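PDB 3IHV: SusD homolog from Bacteroides thetaiotaomicron VPI-5482, which probably binds glycans at the outer membrane for uptake, like other SusD-type proteins. Local coordinates for residues D275-I280 and N385-V390; G281-V286 and A299-V304. One frame throughout, in Å; residues are numbered along the deposited sequence.

In the fold
Both contacts lie in the part of the chain that carries the SusD family signature, on the same side of the molecule, with their centres about 13 Å apart. Residues 275-280 run straight into 281-286, so one loop between strands 259-263 and 302-304 serves both. Contact 2 closes locally, on 299-304, whereas contact 1 waits for 385-390, just ahead of strand 392-396; contact 2 therefore falls within the span that contact 1 brings together. They touch mainly through Lys282, whose CB lies 3.3 Å from Asp386 O. Helix 40-44 packs against both, so the loop lies on the helical body, while Phe265 near its start and Asn389 share a sodium ion.

Contact 1 (D275-I280 and N385-V390); sequences DPVGRI and NDKSNV. With NA (sodium ion), chain F; EDO (1,2-ethanediol), chain L.
Lys387 CE sits over the centre of one face of the Arg279 guanidinium, 4.1 Å above its plane, while Asp386 CB approaches the group obliquely. The arginine's charge is met by a salt bridge from NE to Asp34; Asp386 OD1 stays 4.5 Å from NH1, beyond salt-bridge range. Next along the chain, Gly278 and Ser388 form a single antiparallel hydrogen-bonded bridge, with Ser388 N to Gly278 O at 2.7 Å. Val277 CG2 packs on Lys387 CB, crossing that side chain at about a right angle.

Ser388 has OG between its backbone N and carbonyl carbon (chi1 74°), where it donates to Ile280 O at 2.6 Å in the carbonyl plane and accepts from Val390 N at 3.1 Å, an ST turn. An alanine here would probably leave Ile280 O and Val390 N without these partners, and the backbone turn at 388-390 less firmly set. Beside them, Ile280 CG2 meets Val390 CG1 at 3.5 Å.

Asn389 O binds sodium at 2.3 Å, with three waters, Phe265 O and Asn391 OD1 completing the site. Ile280 also packs on helix 40-44, and Val390, two residues ahead of strand 392-396, packs on Ile373 of helix 373-376.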
loop_
_atom_site.group_PDB
_atom_site.type_symbol
_atom_site.label_atom_id
_atom_site.label_comp_id
_atom_site.label_asym_id
_atom_site.label_seq_id
_atom_site.Cartn_x
_atom_site.Cartn_y
_atom_site.Cartn_z
ATOM N N ASP A 275 -3.998 -3.489 20.862
ATOM C CA ASP A 275 -3.593 -2.090 20.715
ATOM C C ASP A 275 -3.471 -1.776 19.210
ATOM O O ASP A 275 -2.894 -2.556 18.455
ATOM C CB ASP A 275 -2.259 -1.848 21.413
ATOM C CG ASP A 275 -2.328 -2.122 22.899
ATOM O OD1 ASP A 275 -3.303 -1.692 23.551
ATOM O OD2 ASP A 275 -1.400 -2.777 23.417
ATOM N N PRO A 276 -4.046 -0.656 18.740
ATOM C CA PRO A 276 -3.933 -0.316 17.328
ATOM C C PRO A 276 -2.604 0.349 16.979
ATOM O O PRO A 276 -2.532 1.560 16.635
ATOM C CB PRO A 276 -5.122 0.640 17.113
ATOM C CG PRO A 276 -5.228 1.299 18.360
ATOM C CD PRO A 276 -4.930 0.282 19.431
ATOM N N VAL A 277 -1.550 -0.452 17.060
ATOM C CA VAL A 277 -0.188 -0.038 16.707
ATOM C C VAL A 277 0.236 -0.958 15.561
ATOM O O VAL A 277 -0.308 -2.067 15.408
ATOM C CB VAL A 277 0.758 -0.140 17.890
ATOM C CG1 VAL A 277 0.348 0.874 18.956
ATOM C CG2 VAL A 277 0.826 -1.572 18.478
ATOM N N GLY A 278 1.193 -0.506 14.764
ATOM C CA GLY A 278 1.678 -1.292 13.671
ATOM C C GLY A 278 3.183 -1.404 13.683
ATOM O O GLY A 278 3.861 -0.994 14.623
ATOM N N ARG A 279 3.704 -1.957 12.602
ATOM C CA ARG A 279 5.141 -2.169 12.454
ATOM C C ARG A 279 5.805 -1.170 11.509
ATOM O O ARG A 279 6.948 -1.355 11.108
ATOM C CB ARG A 279 5.375 -3.592 11.962
ATOM C CG ARG A 279 4.829 -4.665 12.913
ATOM C CD ARG A 279 5.265 -6.009 12.457
ATOM N NE ARG A 279 4.545 -7.106 13.103
ATOM C CZ ARG A 279 5.031 -7.890 14.057
ATOM N NH1 ARG A 279 6.261 -7.727 14.517
ATOM N NH2 ARG A 279 4.275 -8.869 14.556
ATOM N N ILE A 280 5.098 -0.098 11.168
ATOM C CA ILE A 280 5.597 0.874 10.185
ATOM C C ILE A 280 6.717 1.681 10.838
ATOM O O ILE A 280 6.606 2.109 12.004
ATOM C CB ILE A 280 4.490 1.795 9.638
ATOM C CG1 ILE A 280 3.181 1.037 9.266
ATOM C CG2 ILE A 280 5.041 2.625 8.477
ATOM C CD1 ILE A 280 3.307 -0.171 8.314
ATOM N N ASN A 385 10.337 -2.487 20.564
ATOM C CA ASN A 385 11.265 -2.842 19.490
ATOM C C ASN A 385 10.596 -3.299 18.197
ATOM O O ASN A 385 11.272 -3.539 17.191
ATOM C CB ASN A 385 12.225 -3.928 19.982
ATOM C CG ASN A 385 13.157 -3.439 21.108
ATOM O OD1 ASN A 385 13.370 -2.241 21.291
ATOM N ND2 ASN A 385 13.729 -4.386 21.859
ATOM N N ASP A 386 9.283 -3.467 18.247
ATOM C CA ASP A 386 8.535 -4.013 17.129
ATOM C C ASP A 386 7.392 -3.170 16.589
ATOM O O ASP A 386 7.050 -3.299 15.417
ATOM C CB ASP A 386 7.935 -5.352 17.553
ATOM C CG ASP A 386 8.994 -6.356 17.920
ATOM O OD1 ASP A 386 9.790 -6.725 17.036
ATOM O OD2 ASP A 386 9.053 -6.732 19.096
ATOM N N LYS A 387 6.794 -2.340 17.441
ATOM C CA LYS A 387 5.592 -1.610 17.055
ATOM C C LYS A 387 5.780 -0.107 17.197
ATOM O O LYS A 387 6.653 0.352 17.937
ATOM C CB LYS A 387 4.392 -2.038 17.909
ATOM C CG LYS A 387 4.051 -3.541 18.000
ATOM C CD LYS A 387 3.858 -4.167 16.652
ATOM C CE LYS A 387 2.985 -5.440 16.727
ATOM N NZ LYS A 387 3.236 -6.273 17.934
ATOM N N SER A 388 4.884 0.644 16.564
ATOM C CA SER A 388 4.971 2.088 16.573
ATOM C C SER A 388 3.602 2.710 16.353
ATOM O O SER A 388 2.648 2.017 16.055
ATOM C CB SER A 388 5.882 2.571 15.429
ATOM O OG SER A 388 5.216 2.443 14.167
ATOM N N ASN A 389 3.558 4.045 16.471
ATOM C CA ASN A 389 2.389 4.839 16.099
ATOM C C ASN A 389 2.544 5.456 14.700
ATOM O O ASN A 389 1.802 6.365 14.348
ATOM C CB ASN A 389 2.178 5.927 17.149
ATOM C CG ASN A 389 1.805 5.348 18.458
ATOM O OD1 ASN A 389 1.066 4.358 18.506
ATOM N ND2 ASN A 389 2.307 5.935 19.533
ATOM N N VAL A 390 3.457 4.969 13.872
ATOM C CA VAL A 390 3.632 5.481 12.521
ATOM C C VAL A 390 2.483 5.023 11.603
ATOM O O VAL A 390 2.080 3.857 11.617
ATOM C CB VAL A 390 4.999 5.080 11.906
ATOM C CG1 VAL A 390 5.130 5.560 10.444
ATOM C CG2 VAL A 390 6.156 5.616 12.780
HETATM NA NA NA F . -0.196 7.504 14.284
HETATM C C1 EDO L . 6.762 6.542 17.109
HETATM O O1 EDO L . 5.644 5.853 16.559
HETATM C C2 EDO L . 7.660 5.574 17.849
HETATM O O2 EDO L . 6.909 4.423 18.236
HETATM O O HOH W 1 1.909 8.900 13.034
HETATM O O HOH W 2 0.383 8.949 16.012
HETATM O O HOH W 3 -2.228 8.666 13.794
#

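Contact 2 (G281-V286 and A299-V304); sequences GKWNGV and AANVKV
A type I beta turn, Lys282 to Gly285, docks its carbonyls on the backbone leading into strand 302-304. Lys282 O accepts from Ala300 N at 3.0 Å, in the carbonyl plane, and Trp283 O takes Asn301 N at 2.8 Å, the donor tilted 25° from that plane. Val302 N adds only a weak bond to Trp283 O, so this one carbonyl meets two successive amides.

The indole lies against Asn301. Asn301 CB stands almost exactly over the centroid of the six-membered ring, 3.6 Å away, a CH-pi contact. Its ND2 sits above the same face, offset toward the rim; ND2 and Trp283 NE1 are both donors and make no bond. The amide stands steeply on the indole, their planes 78° apart. Val302 CG2 comes to the ring edge at CE3 and also packs on Asn284 CB at 3.5 Å. Asn284 itself folds back, OD1 accepting from Gly281 N at 2.8 Å, just ahead of the turn. At the end of the turn, Ala300 CB rests 3.2 Å from Gly285 O, and a water lies 2.8 Å from both Gly285 O and Val302 O, within hydrogen-bonding distance of each.

Trp283, Asn284 and Val302 all touch Ile43 of helix 40-44, and Ala300 reaches Thr367 of strand 367-368. Strand 302-304 pairs antiparallel with strand 52-54, joining this end of the contact to the N-terminal part of the chain.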
loop_
_atom_site.group_PDB
_atom_site.type_symbol
_atom_site.label_atom_id
_atom_site.label_comp_id
_atom_site.label_asym_id
_atom_site.label_seq_id
_atom_site.Cartn_x
_atom_site.Cartn_y
_atom_site.Cartn_z
ATOM N N GLY A 281 7.829 1.839 10.134
ATOM C CA GLY A 281 9.030 2.451 10.714
ATOM C C GLY A 281 9.825 1.490 11.609
ATOM O O GLY A 281 10.881 1.846 12.132
ATOM N N LYS A 282 9.330 0.260 11.784
ATOM C CA LYS A 282 10.010 -0.732 12.598
ATOM C C LYS A 282 10.574 -1.792 11.670
ATOM O O LYS A 282 11.764 -1.787 11.372
ATOM C CB LYS A 282 9.039 -1.321 13.648
ATOM C CG LYS A 282 8.331 -0.233 14.504
ATOM C CD LYS A 282 9.287 0.683 15.224
ATOM C CE LYS A 282 9.958 0.026 16.402
ATOM N NZ LYS A 282 10.811 0.865 17.392
ATOM N N TRP A 283 9.709 -2.650 11.137
ATOM C CA TRP A 283 10.146 -3.707 10.255
ATOM C C TRP A 283 10.656 -3.140 8.919
ATOM O O TRP A 283 11.558 -3.702 8.284
ATOM C CB TRP A 283 8.977 -4.663 10.007
ATOM C CG TRP A 283 9.368 -6.090 9.799
ATOM C CD1 TRP A 283 9.445 -7.046 10.763
ATOM C CD2 TRP A 283 9.677 -6.748 8.555
ATOM N NE1 TRP A 283 9.787 -8.252 10.210
ATOM C CE2 TRP A 283 9.922 -8.101 8.853
ATOM C CE3 TRP A 283 9.766 -6.327 7.233
ATOM C CZ2 TRP A 283 10.275 -9.028 7.873
ATOM C CZ3 TRP A 283 10.100 -7.246 6.275
ATOM C CH2 TRP A 283 10.337 -8.588 6.601
ATOM N N ASN A 284 10.097 -2.006 8.509
ATOM C CA ASN A 284 10.539 -1.348 7.280
ATOM C C ASN A 284 11.167 0.006 7.592
ATOM O O ASN A 284 11.152 0.922 6.773
ATOM C CB ASN A 284 9.389 -1.198 6.301
ATOM C CG ASN A 284 8.343 -0.210 6.772
ATOM O OD1 ASN A 284 8.283 0.121 7.988
ATOM N ND2 ASN A 284 7.515 0.253 5.858
ATOM N N GLY A 285 11.707 0.137 8.789
ATOM C CA GLY A 285 12.322 1.380 9.188
ATOM C C GLY A 285 13.775 1.510 8.774
ATOM O O GLY A 285 14.296 0.723 7.971
ATOM N N VAL A 286 14.433 2.492 9.387
ATOM C CA VAL A 286 15.866 2.666 9.265
ATOM C C VAL A 286 16.436 1.818 10.380
ATOM O O VAL A 286 15.897 1.834 11.490
ATOM C CB VAL A 286 16.262 4.144 9.432
ATOM C CG1 VAL A 286 17.779 4.273 9.550
ATOM C CG2 VAL A 286 15.740 4.941 8.237
ATOM N N ALA A 299 14.033 -3.149 13.419
ATOM C CA ALA A 299 14.654 -4.316 12.752
ATOM C C ALA A 299 15.097 -3.971 11.331
ATOM O O ALA A 299 16.153 -4.432 10.861
ATOM C CB ALA A 299 13.687 -5.544 12.758
ATOM N N ALA A 300 14.277 -3.186 10.636
ATOM C CA ALA A 300 14.660 -2.673 9.306
ATOM C C ALA A 300 15.040 -3.773 8.330
ATOM O O ALA A 300 16.138 -3.788 7.795
ATOM C CB ALA A 300 15.816 -1.632 9.440
ATOM N N ASN A 301 14.130 -4.707 8.163
ATOM C CA ASN A 301 14.321 -5.863 7.311
ATOM C C ASN A 301 13.979 -5.649 5.834
ATOM O O ASN A 301 14.191 -6.564 4.996
ATOM C CB ASN A 301 13.521 -7.056 7.878
ATOM C CG ASN A 301 14.055 -7.518 9.193
ATOM O OD1 ASN A 301 15.261 -7.573 9.373
ATOM N ND2 ASN A 301 13.168 -7.923 10.094
ATOM N N VAL A 302 13.444 -4.477 5.488
ATOM C CA VAL A 302 13.161 -4.161 4.093
ATOM C C VAL A 302 14.427 -3.491 3.555
ATOM O O VAL A 302 14.844 -2.428 4.042
ATOM C CB VAL A 302 11.958 -3.199 3.924
ATOM C CG1 VAL A 302 11.868 -2.765 2.431
ATOM C CG2 VAL A 302 10.649 -3.898 4.443
ATOM N N LYS A 303 15.047 -4.140 2.577
ATOM C CA LYS A 303 16.277 -3.665 2.016
ATOM C C LYS A 303 16.042 -3.196 0.587
ATOM O O LYS A 303 15.175 -3.714 -0.107
ATOM C CB LYS A 303 17.337 -4.781 2.052
ATOM C CG LYS A 303 17.641 -5.294 3.427
ATOM C CD LYS A 303 17.994 -4.146 4.396
ATOM C CE LYS A 303 18.628 -4.647 5.678
ATOM N NZ LYS A 303 18.893 -3.457 6.588
ATOM N N VAL A 304 16.805 -2.197 0.178
ATOM C CA VAL A 304 16.645 -1.598 -1.141
ATOM C C VAL A 304 17.539 -2.274 -2.167
ATOM O O VAL A 304 18.749 -2.455 -1.936
ATOM C CB VAL A 304 16.963 -0.075 -1.123
ATOM C CG1 VAL A 304 16.802 0.539 -2.545
ATOM C CG2 VAL A 304 16.108 0.646 -0.078
HETATM O O HOH W 4 13.708 -1.626 6.502
#